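Local structure of putative oxidoreductase with NAD(P)-binding Rossmann-fold domain (Clostridium difficile, 3UUW) at the interface of chains A and B and the interface of chains A and C. The protein is a dehydrogenase of the Gfo/Idh/MocA family that probably uses NAD(P) bound by its Rossmann-fold domain. Sequence-based numbering; all coordinates share one arbitrary frame. Chains: chain A/B/C, Putative oxidoreductase with NAD(P)-binding Rossmann-fold domain.

Contact 1: the interface of chains A and B. Residues chain A 27-29, 34, 51-54; chain B 27, 51-54.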
loop_
_atom_site.group_PDB
_atom_site.type_symbol
_atom_site.label_atom_id
_atom_site.label_comp_id
_atom_site.label_asym_id
_atom_site.label_seq_id
_atom_site.Cartn_x
_atom_site.Cartn_y
_atom_site.Cartn_z
ATOM N N THR A 27 5.263 32.236 -14.234
ATOM C CA THR A 27 4.567 33.476 -13.929
ATOM C C THR A 27 4.931 34.037 -12.563
ATOM O O THR A 27 4.563 35.182 -12.274
ATOM C CB THR A 27 3.045 33.342 -14.098
ATOM O OG1 THR A 27 2.578 32.270 -13.289
ATOM C CG2 THR A 27 2.698 33.093 -15.579
ATOM N N LYS A 28 5.606 33.225 -11.726
ATOM C CA LYS A 28 6.259 33.697 -10.496
ATOM C C LYS A 28 7.690 33.951 -10.981
ATOM O O LYS A 28 8.588 33.086 -10.916
ATOM C CB LYS A 28 6.192 32.663 -9.382
ATOM C CG LYS A 28 6.779 33.149 -8.085
ATOM C CD LYS A 28 6.727 32.072 -7.034
ATOM C CE LYS A 28 7.258 32.587 -5.740
ATOM N NZ LYS A 28 6.421 33.679 -5.208
ATOM N N SER A 29 7.869 35.133 -11.543
ATOM C CA SER A 29 9.054 35.435 -12.329
ATOM C C SER A 29 10.168 35.989 -11.473
ATOM O O SER A 29 10.403 37.180 -11.470
ATOM C CB SER A 29 8.657 36.398 -13.448
ATOM O OG SER A 29 7.506 35.901 -14.158
ATOM N N PHE A 34 9.499 38.532 -17.239
ATOM C CA PHE A 34 8.556 37.889 -18.172
ATOM C C PHE A 34 8.056 39.008 -19.106
ATOM O O PHE A 34 7.081 39.706 -18.819
ATOM C CB PHE A 34 7.406 37.209 -17.415
ATOM C CG PHE A 34 6.716 36.099 -18.188
ATOM C CD1 PHE A 34 6.585 36.145 -19.562
ATOM C CD2 PHE A 34 6.156 35.037 -17.516
ATOM C CE1 PHE A 34 5.934 35.107 -20.253
ATOM C CE2 PHE A 34 5.499 34.013 -18.193
ATOM C CZ PHE A 34 5.397 34.049 -19.573
ATOM N N ASP A 51 -4.859 37.434 -17.602
ATOM C CA ASP A 51 -4.949 36.666 -16.359
ATOM C C ASP A 51 -3.671 36.812 -15.541
ATOM O O ASP A 51 -3.723 36.898 -14.331
ATOM C CB ASP A 51 -5.174 35.171 -16.634
ATOM C CG ASP A 51 -6.527 34.866 -17.229
ATOM O OD1 ASP A 51 -7.441 35.716 -17.170
ATOM O OD2 ASP A 51 -6.681 33.744 -17.753
ATOM N N TYR A 52 -2.529 36.831 -16.214
ATOM C CA TYR A 52 -1.234 36.871 -15.540
ATOM C C TYR A 52 -0.507 38.216 -15.572
ATOM O O TYR A 52 0.633 38.315 -15.076
ATOM C CB TYR A 52 -0.315 35.843 -16.153
ATOM C CG TYR A 52 -0.633 34.406 -15.851
ATOM C CD1 TYR A 52 -0.477 33.909 -14.575
ATOM C CD2 TYR A 52 -1.013 33.529 -16.863
ATOM C CE1 TYR A 52 -0.725 32.588 -14.289
ATOM C CE2 TYR A 52 -1.251 32.196 -16.596
ATOM C CZ TYR A 52 -1.099 31.730 -15.302
ATOM O OH TYR A 52 -1.337 30.411 -14.999
ATOM N N ARG A 53 -1.148 39.231 -16.156
ATOM C CA ARG A 53 -0.582 40.573 -16.255
ATOM C C ARG A 53 0.720 40.580 -17.035
ATOM O O ARG A 53 1.689 41.239 -16.657
ATOM C CB ARG A 53 -0.397 41.209 -14.878
ATOM C CG ARG A 53 -1.718 41.429 -14.119
ATOM C CD ARG A 53 -1.468 41.555 -12.588
ATOM N NE ARG A 53 -0.812 40.348 -12.100
ATOM C CZ ARG A 53 -1.425 39.194 -11.833
ATOM N NH1 ARG A 53 -2.741 39.070 -11.965
ATOM N NH2 ARG A 53 -0.705 38.148 -11.445
ATOM N N ILE A 54 0.712 39.828 -18.122
ATOM C CA ILE A 54 1.825 39.725 -19.036
ATOM C C ILE A 54 1.436 40.501 -20.291
ATOM O O ILE A 54 0.260 40.551 -20.659
ATOM C CB ILE A 54 2.116 38.255 -19.423
ATOM C CG1 ILE A 54 2.523 37.430 -18.198
ATOM C CG2 ILE A 54 3.265 38.181 -20.413
ATOM C CD1 ILE A 54 2.580 35.927 -18.475
ATOM N N THR B 27 -2.986 34.520 -8.444
ATOM C CA THR B 27 -2.181 35.263 -9.424
ATOM C C THR B 27 -2.581 34.922 -10.869
ATOM O O THR B 27 -2.186 35.631 -11.807
ATOM C CB THR B 27 -0.666 35.118 -9.178
ATOM O OG1 THR B 27 -0.277 33.731 -9.176
ATOM C CG2 THR B 27 -0.279 35.781 -7.851
ATOM N N ASP B 51 7.594 39.813 -8.821
ATOM C CA ASP B 51 7.533 38.446 -9.360
ATOM C C ASP B 51 6.249 38.182 -10.130
ATOM O O ASP B 51 6.263 37.482 -11.140
ATOM C CB ASP B 51 7.618 37.389 -8.251
ATOM C CG ASP B 51 8.958 37.370 -7.522
ATOM O OD1 ASP B 51 9.950 37.951 -7.989
ATOM O OD2 ASP B 51 8.999 36.730 -6.448
ATOM N N TYR B 52 5.141 38.722 -9.624
ATOM C CA TYR B 52 3.819 38.466 -10.182
ATOM C C TYR B 52 3.227 39.643 -10.970
ATOM O O TYR B 52 2.074 39.576 -11.424
ATOM C CB TYR B 52 2.883 38.112 -9.041
ATOM C CG TYR B 52 3.082 36.751 -8.419
ATOM C CD1 TYR B 52 2.897 35.597 -9.175
ATOM C CD2 TYR B 52 3.372 36.603 -7.063
ATOM C CE1 TYR B 52 3.016 34.342 -8.612
ATOM C CE2 TYR B 52 3.493 35.337 -6.484
ATOM C CZ TYR B 52 3.314 34.207 -7.268
ATOM O OH TYR B 52 3.423 32.924 -6.747
ATOM N N ARG B 53 4.012 40.703 -11.128
ATOM C CA ARG B 53 3.593 41.914 -11.847
ATOM C C ARG B 53 2.330 42.525 -11.246
ATOM O O ARG B 53 1.426 42.950 -11.968
ATOM C CB ARG B 53 3.427 41.641 -13.337
ATOM C CG ARG B 53 4.723 41.203 -14.020
ATOM C CD ARG B 53 4.460 40.421 -15.292
ATOM N NE ARG B 53 3.676 39.240 -14.964
ATOM C CZ ARG B 53 4.174 38.125 -14.424
ATOM N NH1 ARG B 53 5.482 38.008 -14.189
ATOM N NH2 ARG B 53 3.362 37.126 -14.137
ATOM N N ILE B 54 2.297 42.551 -9.915
ATOM C CA ILE B 54 1.199 43.118 -9.129
ATOM C C ILE B 54 1.664 44.487 -8.592
ATOM O O ILE B 54 2.854 44.687 -8.368
ATOM C CB ILE B 54 0.832 42.176 -7.942
ATOM C CG1 ILE B 54 0.275 40.836 -8.467
ATOM C CG2 ILE B 54 -0.191 42.818 -7.023
ATOM C CD1 ILE B 54 0.064 39.802 -7.405
HETATM O O HOH W 1 8.032 39.751 -15.033
HETATM O O HOH W 2 4.146 32.513 -4.187
HETATM O O HOH W 3 1.226 31.776 -10.883
#

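Contact 2: the interface of chains A and B. Residues chain A 20, 223, 263-264, 267, 269; chain B 259-262, 266.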
loop_
_atom_site.group_PDB
_atom_site.type_symbol
_atom_site.label_atom_id
_atom_site.label_comp_id
_atom_site.label_asym_id
_atom_site.label_seq_id
_atom_site.Cartn_x
_atom_site.Cartn_y
_atom_site.Cartn_z
ATOM N N LYS A 20 -0.620 24.290 -18.131
ATOM C CA LYS A 20 -0.568 23.430 -16.947
ATOM C C LYS A 20 0.833 23.108 -16.423
ATOM O O LYS A 20 0.974 22.863 -15.224
ATOM C CB LYS A 20 -1.333 22.114 -17.187
ATOM C CG LYS A 20 -0.615 21.107 -18.045
ATOM C CD LYS A 20 -1.469 19.858 -18.215
ATOM C CE LYS A 20 -0.775 18.827 -19.063
ATOM N NZ LYS A 20 -1.610 17.613 -19.211
ATOM N N LYS A 223 -3.859 5.103 -15.575
ATOM C CA LYS A 223 -2.724 5.897 -15.989
ATOM C C LYS A 223 -1.661 5.700 -14.917
ATOM O O LYS A 223 -1.867 6.074 -13.757
ATOM C CB LYS A 223 -3.135 7.355 -16.103
ATOM C CG LYS A 223 -2.012 8.269 -16.529
ATOM C CD LYS A 223 -2.540 9.699 -16.696
ATOM C CE LYS A 223 -1.407 10.711 -16.735
ATOM N NZ LYS A 223 -0.486 10.457 -17.876
ATOM N N ILE A 263 3.053 19.997 -7.891
ATOM C CA ILE A 263 3.168 18.924 -8.869
ATOM C C ILE A 263 4.220 19.185 -9.957
ATOM O O ILE A 263 4.776 18.232 -10.527
ATOM C CB ILE A 263 1.795 18.513 -9.479
ATOM C CG1 ILE A 263 1.250 19.598 -10.392
ATOM C CG2 ILE A 263 0.766 18.094 -8.355
ATOM C CD1 ILE A 263 0.033 19.123 -11.168
ATOM N N LEU A 264 4.533 20.454 -10.236
ATOM C CA LEU A 264 5.510 20.747 -11.287
ATOM C C LEU A 264 6.926 20.520 -10.764
ATOM O O LEU A 264 7.834 20.152 -11.517
ATOM C CB LEU A 264 5.320 22.156 -11.821
ATOM C CG LEU A 264 3.913 22.362 -12.401
ATOM C CD1 LEU A 264 3.769 23.787 -12.968
ATOM C CD2 LEU A 264 3.606 21.304 -13.484
ATOM N N LYS A 267 7.268 16.672 -10.923
ATOM C CA LYS A 267 7.466 16.079 -12.246
ATOM C C LYS A 267 8.752 16.526 -12.914
ATOM O O LYS A 267 9.141 15.953 -13.931
ATOM C CB LYS A 267 6.289 16.395 -13.137
ATOM C CG LYS A 267 4.953 15.828 -12.637
ATOM C CD LYS A 267 3.831 16.395 -13.461
ATOM C CE LYS A 267 2.440 16.152 -12.893
ATOM N NZ LYS A 267 2.167 14.698 -12.623
ATOM N N PHE A 269 9.373 19.721 -14.001
ATOM C CA PHE A 269 9.186 20.927 -14.813
ATOM C C PHE A 269 9.775 22.162 -14.134
ATOM O O PHE A 269 10.313 23.042 -14.800
ATOM C CB PHE A 269 7.717 21.163 -15.131
ATOM C CG PHE A 269 7.147 20.172 -16.087
ATOM C CD1 PHE A 269 7.480 20.239 -17.441
ATOM C CD2 PHE A 269 6.325 19.146 -15.656
ATOM C CE1 PHE A 269 6.969 19.339 -18.337
ATOM C CE2 PHE A 269 5.810 18.218 -16.544
ATOM C CZ PHE A 269 6.129 18.298 -17.896
ATOM N N ALA B 259 -3.296 12.949 -12.062
ATOM C CA ALA B 259 -1.887 13.354 -12.280
ATOM C C ALA B 259 -1.650 14.854 -12.447
ATOM O O ALA B 259 -0.538 15.328 -12.198
ATOM C CB ALA B 259 -1.324 12.646 -13.507
ATOM N N TRP B 260 -2.660 15.576 -12.934
ATOM C CA TRP B 260 -2.553 17.011 -13.162
ATOM C C TRP B 260 -3.429 17.851 -12.244
ATOM O O TRP B 260 -3.608 19.045 -12.471
ATOM C CB TRP B 260 -2.775 17.328 -14.647
ATOM C CG TRP B 260 -1.648 16.822 -15.434
ATOM C CD1 TRP B 260 -1.548 15.619 -16.063
ATOM C CD2 TRP B 260 -0.394 17.469 -15.602
ATOM N NE1 TRP B 260 -0.316 15.493 -16.641
ATOM C CE2 TRP B 260 0.416 16.616 -16.368
ATOM C CE3 TRP B 260 0.121 18.698 -15.186
ATOM C CZ2 TRP B 260 1.718 16.953 -16.731
ATOM C CZ3 TRP B 260 1.412 19.028 -15.543
ATOM C CH2 TRP B 260 2.188 18.173 -16.307
ATOM N N VAL B 261 -3.933 17.243 -11.178
ATOM C CA VAL B 261 -4.685 17.964 -10.158
ATOM C C VAL B 261 -3.655 18.634 -9.226
ATOM O O VAL B 261 -2.916 17.954 -8.530
ATOM C CB VAL B 261 -5.570 17.035 -9.348
ATOM C CG1 VAL B 261 -6.289 17.786 -8.214
ATOM C CG2 VAL B 261 -6.574 16.344 -10.270
ATOM N N ASN B 262 -3.619 19.964 -9.226
ATOM C CA ASN B 262 -2.630 20.691 -8.454
ATOM C C ASN B 262 -2.929 20.578 -6.956
ATOM O O ASN B 262 -4.087 20.293 -6.548
ATOM C CB ASN B 262 -2.528 22.138 -8.968
ATOM C CG ASN B 262 -3.654 23.033 -8.496
ATOM O OD1 ASN B 262 -3.781 23.314 -7.302
ATOM N ND2 ASN B 262 -4.459 23.534 -9.443
ATOM N N GLN B 266 -6.344 19.969 -4.664
ATOM C CA GLN B 266 -6.414 18.814 -3.756
ATOM C C GLN B 266 -6.839 19.208 -2.345
ATOM O O GLN B 266 -7.678 18.555 -1.752
ATOM C CB GLN B 266 -5.064 18.116 -3.625
ATOM C CG GLN B 266 -4.503 17.437 -4.857
ATOM C CD GLN B 266 -3.116 16.888 -4.603
ATOM O OE1 GLN B 266 -2.666 16.780 -3.450
ATOM N NE2 GLN B 266 -2.381 16.636 -5.690
HETATM O O HOH W 4 1.269 14.705 -9.643
#

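Contact 3: the interface of chains A and C. Residues chain A 143-144, 204, 206, 209-211; chain C 187-189, 191, 200, 202.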
loop_
_atom_site.group_PDB
_atom_site.type_symbol
_atom_site.label_atom_id
_atom_site.label_comp_id
_atom_site.label_asym_id
_atom_site.label_seq_id
_atom_site.Cartn_x
_atom_site.Cartn_y
_atom_site.Cartn_z
ATOM N N VAL A 143 21.439 -4.429 -11.835
ATOM C CA VAL A 143 21.298 -5.615 -12.643
ATOM C C VAL A 143 20.153 -5.523 -13.686
ATOM O O VAL A 143 20.158 -6.271 -14.670
ATOM C CB VAL A 143 21.137 -6.892 -11.770
ATOM C CG1 VAL A 143 22.409 -7.127 -10.876
ATOM C CG2 VAL A 143 19.832 -6.809 -10.931
ATOM N N SER A 144 19.193 -4.614 -13.502
ATOM C CA SER A 144 18.066 -4.479 -14.437
ATOM C C SER A 144 17.282 -3.229 -14.114
ATOM O O SER A 144 17.208 -2.820 -12.950
ATOM C CB SER A 144 17.146 -5.693 -14.298
ATOM O OG SER A 144 16.159 -5.759 -15.294
ATOM N N LYS A 204 13.555 -4.196 -25.187
ATOM C CA LYS A 204 14.616 -4.516 -24.273
ATOM C C LYS A 204 15.854 -3.816 -24.828
ATOM O O LYS A 204 16.267 -4.066 -25.999
ATOM C CB LYS A 204 14.827 -6.013 -24.163
ATOM C CG LYS A 204 15.923 -6.380 -23.175
ATOM C CD LYS A 204 16.109 -7.892 -23.091
ATOM C CE LYS A 204 15.065 -8.545 -22.221
ATOM N NZ LYS A 204 15.322 -8.208 -20.776
ATOM N N LYS A 206 19.737 -3.444 -24.289
ATOM C CA LYS A 206 20.855 -4.145 -23.678
ATOM C C LYS A 206 22.144 -3.335 -23.581
ATOM O O LYS A 206 22.666 -2.870 -24.595
ATOM C CB LYS A 206 21.130 -5.423 -24.475
ATOM C CG LYS A 206 22.190 -6.330 -23.857
ATOM C CD LYS A 206 22.413 -7.574 -24.683
ATOM C CE LYS A 206 23.353 -8.543 -23.966
ATOM N NZ LYS A 206 22.820 -8.915 -22.610
ATOM N N ASN A 209 26.439 -3.885 -18.791
ATOM C CA ASN A 209 26.246 -4.218 -17.374
ATOM C C ASN A 209 24.829 -4.635 -16.994
ATOM O O ASN A 209 24.628 -5.355 -16.006
ATOM C CB ASN A 209 26.668 -3.010 -16.528
ATOM C CG ASN A 209 28.117 -2.607 -16.764
ATOM O OD1 ASN A 209 29.019 -3.449 -16.757
ATOM N ND2 ASN A 209 28.348 -1.311 -16.969
ATOM N N PHE A 210 23.845 -4.158 -17.742
ATOM C CA PHE A 210 22.453 -4.495 -17.470
ATOM C C PHE A 210 21.573 -4.083 -18.646
ATOM O O PHE A 210 22.019 -3.367 -19.552
ATOM C CB PHE A 210 21.957 -3.828 -16.173
ATOM C CG PHE A 210 22.087 -2.318 -16.155
ATOM C CD1 PHE A 210 21.056 -1.516 -16.632
ATOM C CD2 PHE A 210 23.220 -1.710 -15.638
ATOM C CE1 PHE A 210 21.158 -0.116 -16.600
ATOM C CE2 PHE A 210 23.328 -0.307 -15.608
ATOM C CZ PHE A 210 22.297 0.475 -16.089
ATOM N N SER A 211 20.322 -4.521 -18.614
ATOM C CA SER A 211 19.359 -4.177 -19.642
ATOM C C SER A 211 18.229 -3.339 -19.065
ATOM O O SER A 211 17.964 -3.372 -17.860
ATOM C CB SER A 211 18.738 -5.439 -20.243
ATOM O OG SER A 211 19.740 -6.226 -20.874
ATOM N N GLY C 187 15.288 -12.740 -25.800
ATOM C CA GLY C 187 16.161 -11.902 -24.979
ATOM C C GLY C 187 16.644 -12.658 -23.750
ATOM O O GLY C 187 15.930 -13.527 -23.234
ATOM N N GLU C 188 17.850 -12.331 -23.287
ATOM C CA GLU C 188 18.441 -13.000 -22.119
ATOM C C GLU C 188 19.543 -12.205 -21.437
ATOM O O GLU C 188 20.339 -11.543 -22.098
ATOM C CB GLU C 188 19.033 -14.360 -22.513
ATOM C CG GLU C 188 19.867 -15.016 -21.404
ATOM C CD GLU C 188 20.394 -16.393 -21.791
ATOM O OE1 GLU C 188 19.573 -17.330 -21.953
ATOM O OE2 GLU C 188 21.631 -16.531 -21.919
ATOM N N ASP C 189 19.557 -12.274 -20.105
ATOM C CA ASP C 189 20.625 -11.756 -19.279
ATOM C C ASP C 189 20.932 -12.857 -18.281
ATOM O O ASP C 189 20.032 -13.442 -17.699
ATOM C CB ASP C 189 20.284 -10.436 -18.609
ATOM C CG ASP C 189 20.547 -9.255 -19.538
ATOM O OD1 ASP C 189 19.754 -8.308 -19.516
ATOM O OD2 ASP C 189 21.545 -9.301 -20.317
ATOM N N PHE C 191 23.773 -13.236 -15.261
ATOM C CA PHE C 191 24.912 -12.703 -14.539
ATOM C C PHE C 191 25.318 -13.678 -13.442
ATOM O O PHE C 191 24.483 -14.094 -12.619
ATOM C CB PHE C 191 24.551 -11.347 -13.934
ATOM C CG PHE C 191 24.096 -10.322 -14.940
ATOM C CD1 PHE C 191 24.529 -10.366 -16.267
ATOM C CD2 PHE C 191 23.259 -9.283 -14.553
ATOM C CE1 PHE C 191 24.112 -9.418 -17.180
ATOM C CE2 PHE C 191 22.867 -8.321 -15.450
ATOM C CZ PHE C 191 23.285 -8.395 -16.777
ATOM N N PHE C 200 21.772 -13.145 -11.248
ATOM C CA PHE C 200 20.578 -12.645 -11.917
ATOM C C PHE C 200 20.353 -13.335 -13.250
ATOM O O PHE C 200 21.301 -13.594 -14.004
ATOM C CB PHE C 200 20.725 -11.135 -12.161
ATOM C CG PHE C 200 19.545 -10.521 -12.866
ATOM C CD1 PHE C 200 18.417 -10.169 -12.155
ATOM C CD2 PHE C 200 19.592 -10.234 -14.218
ATOM C CE1 PHE C 200 17.295 -9.622 -12.813
ATOM C CE2 PHE C 200 18.467 -9.676 -14.862
ATOM C CZ PHE C 200 17.352 -9.361 -14.137
ATOM N N SER C 202 17.311 -13.256 -16.564
ATOM C CA SER C 202 16.065 -12.761 -17.149
ATOM C C SER C 202 15.955 -13.172 -18.595
ATOM O O SER C 202 16.951 -13.349 -19.268
ATOM C CB SER C 202 15.948 -11.238 -17.024
ATOM O OG SER C 202 16.820 -10.553 -17.907
HETATM O O HOH W 5 19.321 -6.705 -16.994
HETATM O O HOH W 6 16.395 -7.596 -17.621
#

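Contact 1: the interface of chains A and B
Two copies of the Rossmann-fold domain meet here about a two-fold axis, and the tight part of the contact is a pair of exchanged arginines. B:Arg53 sits just past helix 42-52 with positive backbone torsions; its CG is anti to the carbonyl carbon and the chain bends at chi3 (-59°), which turns the guanidinium edge-on to chain A. B:Arg53 NE and NH2 both grip A:Tyr52 O, the main-chain carbonyl oxygen, which lies in the guanidinium plane; the bond from NH2 is 3.1 Å long. B:Arg53 NH2 also reaches A:Thr27 O at 2.9 Å, in the carbonyl plane on a lone pair. B:Arg53 NH1 completes the grip at A:Ser29 OG, 2.9 Å away but tilted from the guanidinium plane. A:Arg53 repeats the side-on grip on B:Tyr52 O. The NH2 atoms of A:Arg53 and B:Arg53 stay 5.0 Å apart, a like-charge proximity that the surrounding carbonyl oxygens may offset. Main chain joins in where A:Ser29 N donates to B:Asp51 O at 2.9 Å, nearly straight (164° at H) although the donor stands above the carbonyl plane. The looser side is bridged by water. A:Lys28, extended until its bend at chi4 (64°), crosses B:Tyr52 obliquely; its direct NZ bond to the phenol OH is weak, and water 2 links the two groups. Between the threonines, water 3 lies 2.8 Å from A:Thr27 OG1 and 3.0 Å from B:Thr27 OG1.

Contact 2: the interface of chains A and B
B:Trp260, on the loop before helix 263-267, inserts its indole between two lysine chains of the partner subunit, in a second patch of the two-fold A-B interface. A:Lys20, from helix 16-26, covers one face. Its CB leads to a CG in the crowded position between backbone N and carbonyl carbon (chi1 76°), and beyond CG the chain is fully extended, crossing the tryptophan side chain at about a right angle. A:Lys20 CG lies 3.8 Å from B:Trp260 CE3, at the benzo end. A:Lys20 CD moves inward, 3.6 Å from B:Trp260 CE3. A:Lys20 CE stands over the middle of the six-membered ring of B:Trp260, 3.7 Å from its centroid, as a CH-pi contact. The tip, A:Lys20 NZ, reaches the five-membered ring of B:Trp260, 3.5 Å from that centroid: a cation-pi contact in which the pi cloud would help to stabilise a positive charge. On the opposite face A:Lys267 places CE toward the rim of the six-membered ring, so the indole is held flat between two aliphatic chains. At the far edge B:Trp260 CH2 meets A:Phe269 CE2 at 3.6 Å. A:Ile263 CD1 packs against the backbone, 3.9 Å from B:Trp260 CA. The bend of A:Lys267 at chi4 (-54°) turns its ammonium toward the main chain, where water 4 also bridges the pair. A:Lys267 NZ donates to B:Ala259 O at 2.8 Å, from 26° above the carbonyl plane.

Contact 3: the interface of chains A and C
With CG anti to its carbonyl carbon (chi1 -84°), C:Asp189 extends its carboxylate from strand 184-192 toward chain A, where A:Lys206, CG anti to the backbone N (chi1 -174°) and bent only at chi4, brings its ammonium alongside. Both belong to the sheet of the C-terminal domain that follows the Rossmann domain in the Gfo/Idh/MocA family, here meeting its counterpart in another subunit. The lysine and aspartate slide past each other in opposite directions, and A:Lys206 NZ forms a salt bridge with C:Asp189 OD2 at 2.7 Å. The other carboxylate oxygen, C:Asp189 OD1, accepts a short hydrogen bond from A:Ser211 OG (2.5 Å) on its syn lone pair, the side of OD2. Both oxygens are therefore engaged, which should fix the carboxylate's rotation and favour its ionised form; A:Lys204 NZ, 4.6 Å from C:Asp189 OD1, may add to this without touching it. Water 5 also lies by OD1 and is shared with A:Ser211 N and A:Val143 O; water 6, next to it, joins A:Ser144 OG to C:Ser202 OG. Beside this polar cluster, C:Phe200 presents one face to A:Val143, whose CB stands above the rim while A:Val143 CG2 approaches C:Phe200 CD1 at 3.8 Å. At the tip of the same ring, C:Phe200 CZ packs against A:Ser144 CB at 3.7 Å. C:Phe191 comes in tip first, C:Phe191 CZ lying 3.4 Å from A:Asn209 O, a main-chain oxygen.

Contacts 1 and 2 are patches of one two-fold A-B interface, their C-alpha centres about 20 Å apart, whereas contact 3 belongs to the separate A-C interface, its C-alpha centre about 49 Å from that of contact 1 and 33 Å from that of contact 2. Helix 16-26 supplies A:Lys20 to contact 2 and runs to just before the A:Thr27 loop of contact 1, so it connects the two patches. Contact 3 draws on strands 142-150, 184-192, 198-206 and 211-217 instead. Chain A thus uses distinct surfaces for its two partners, consistent with the four-copy deposited assembly, though the structure alone does not establish the oligomer in solution.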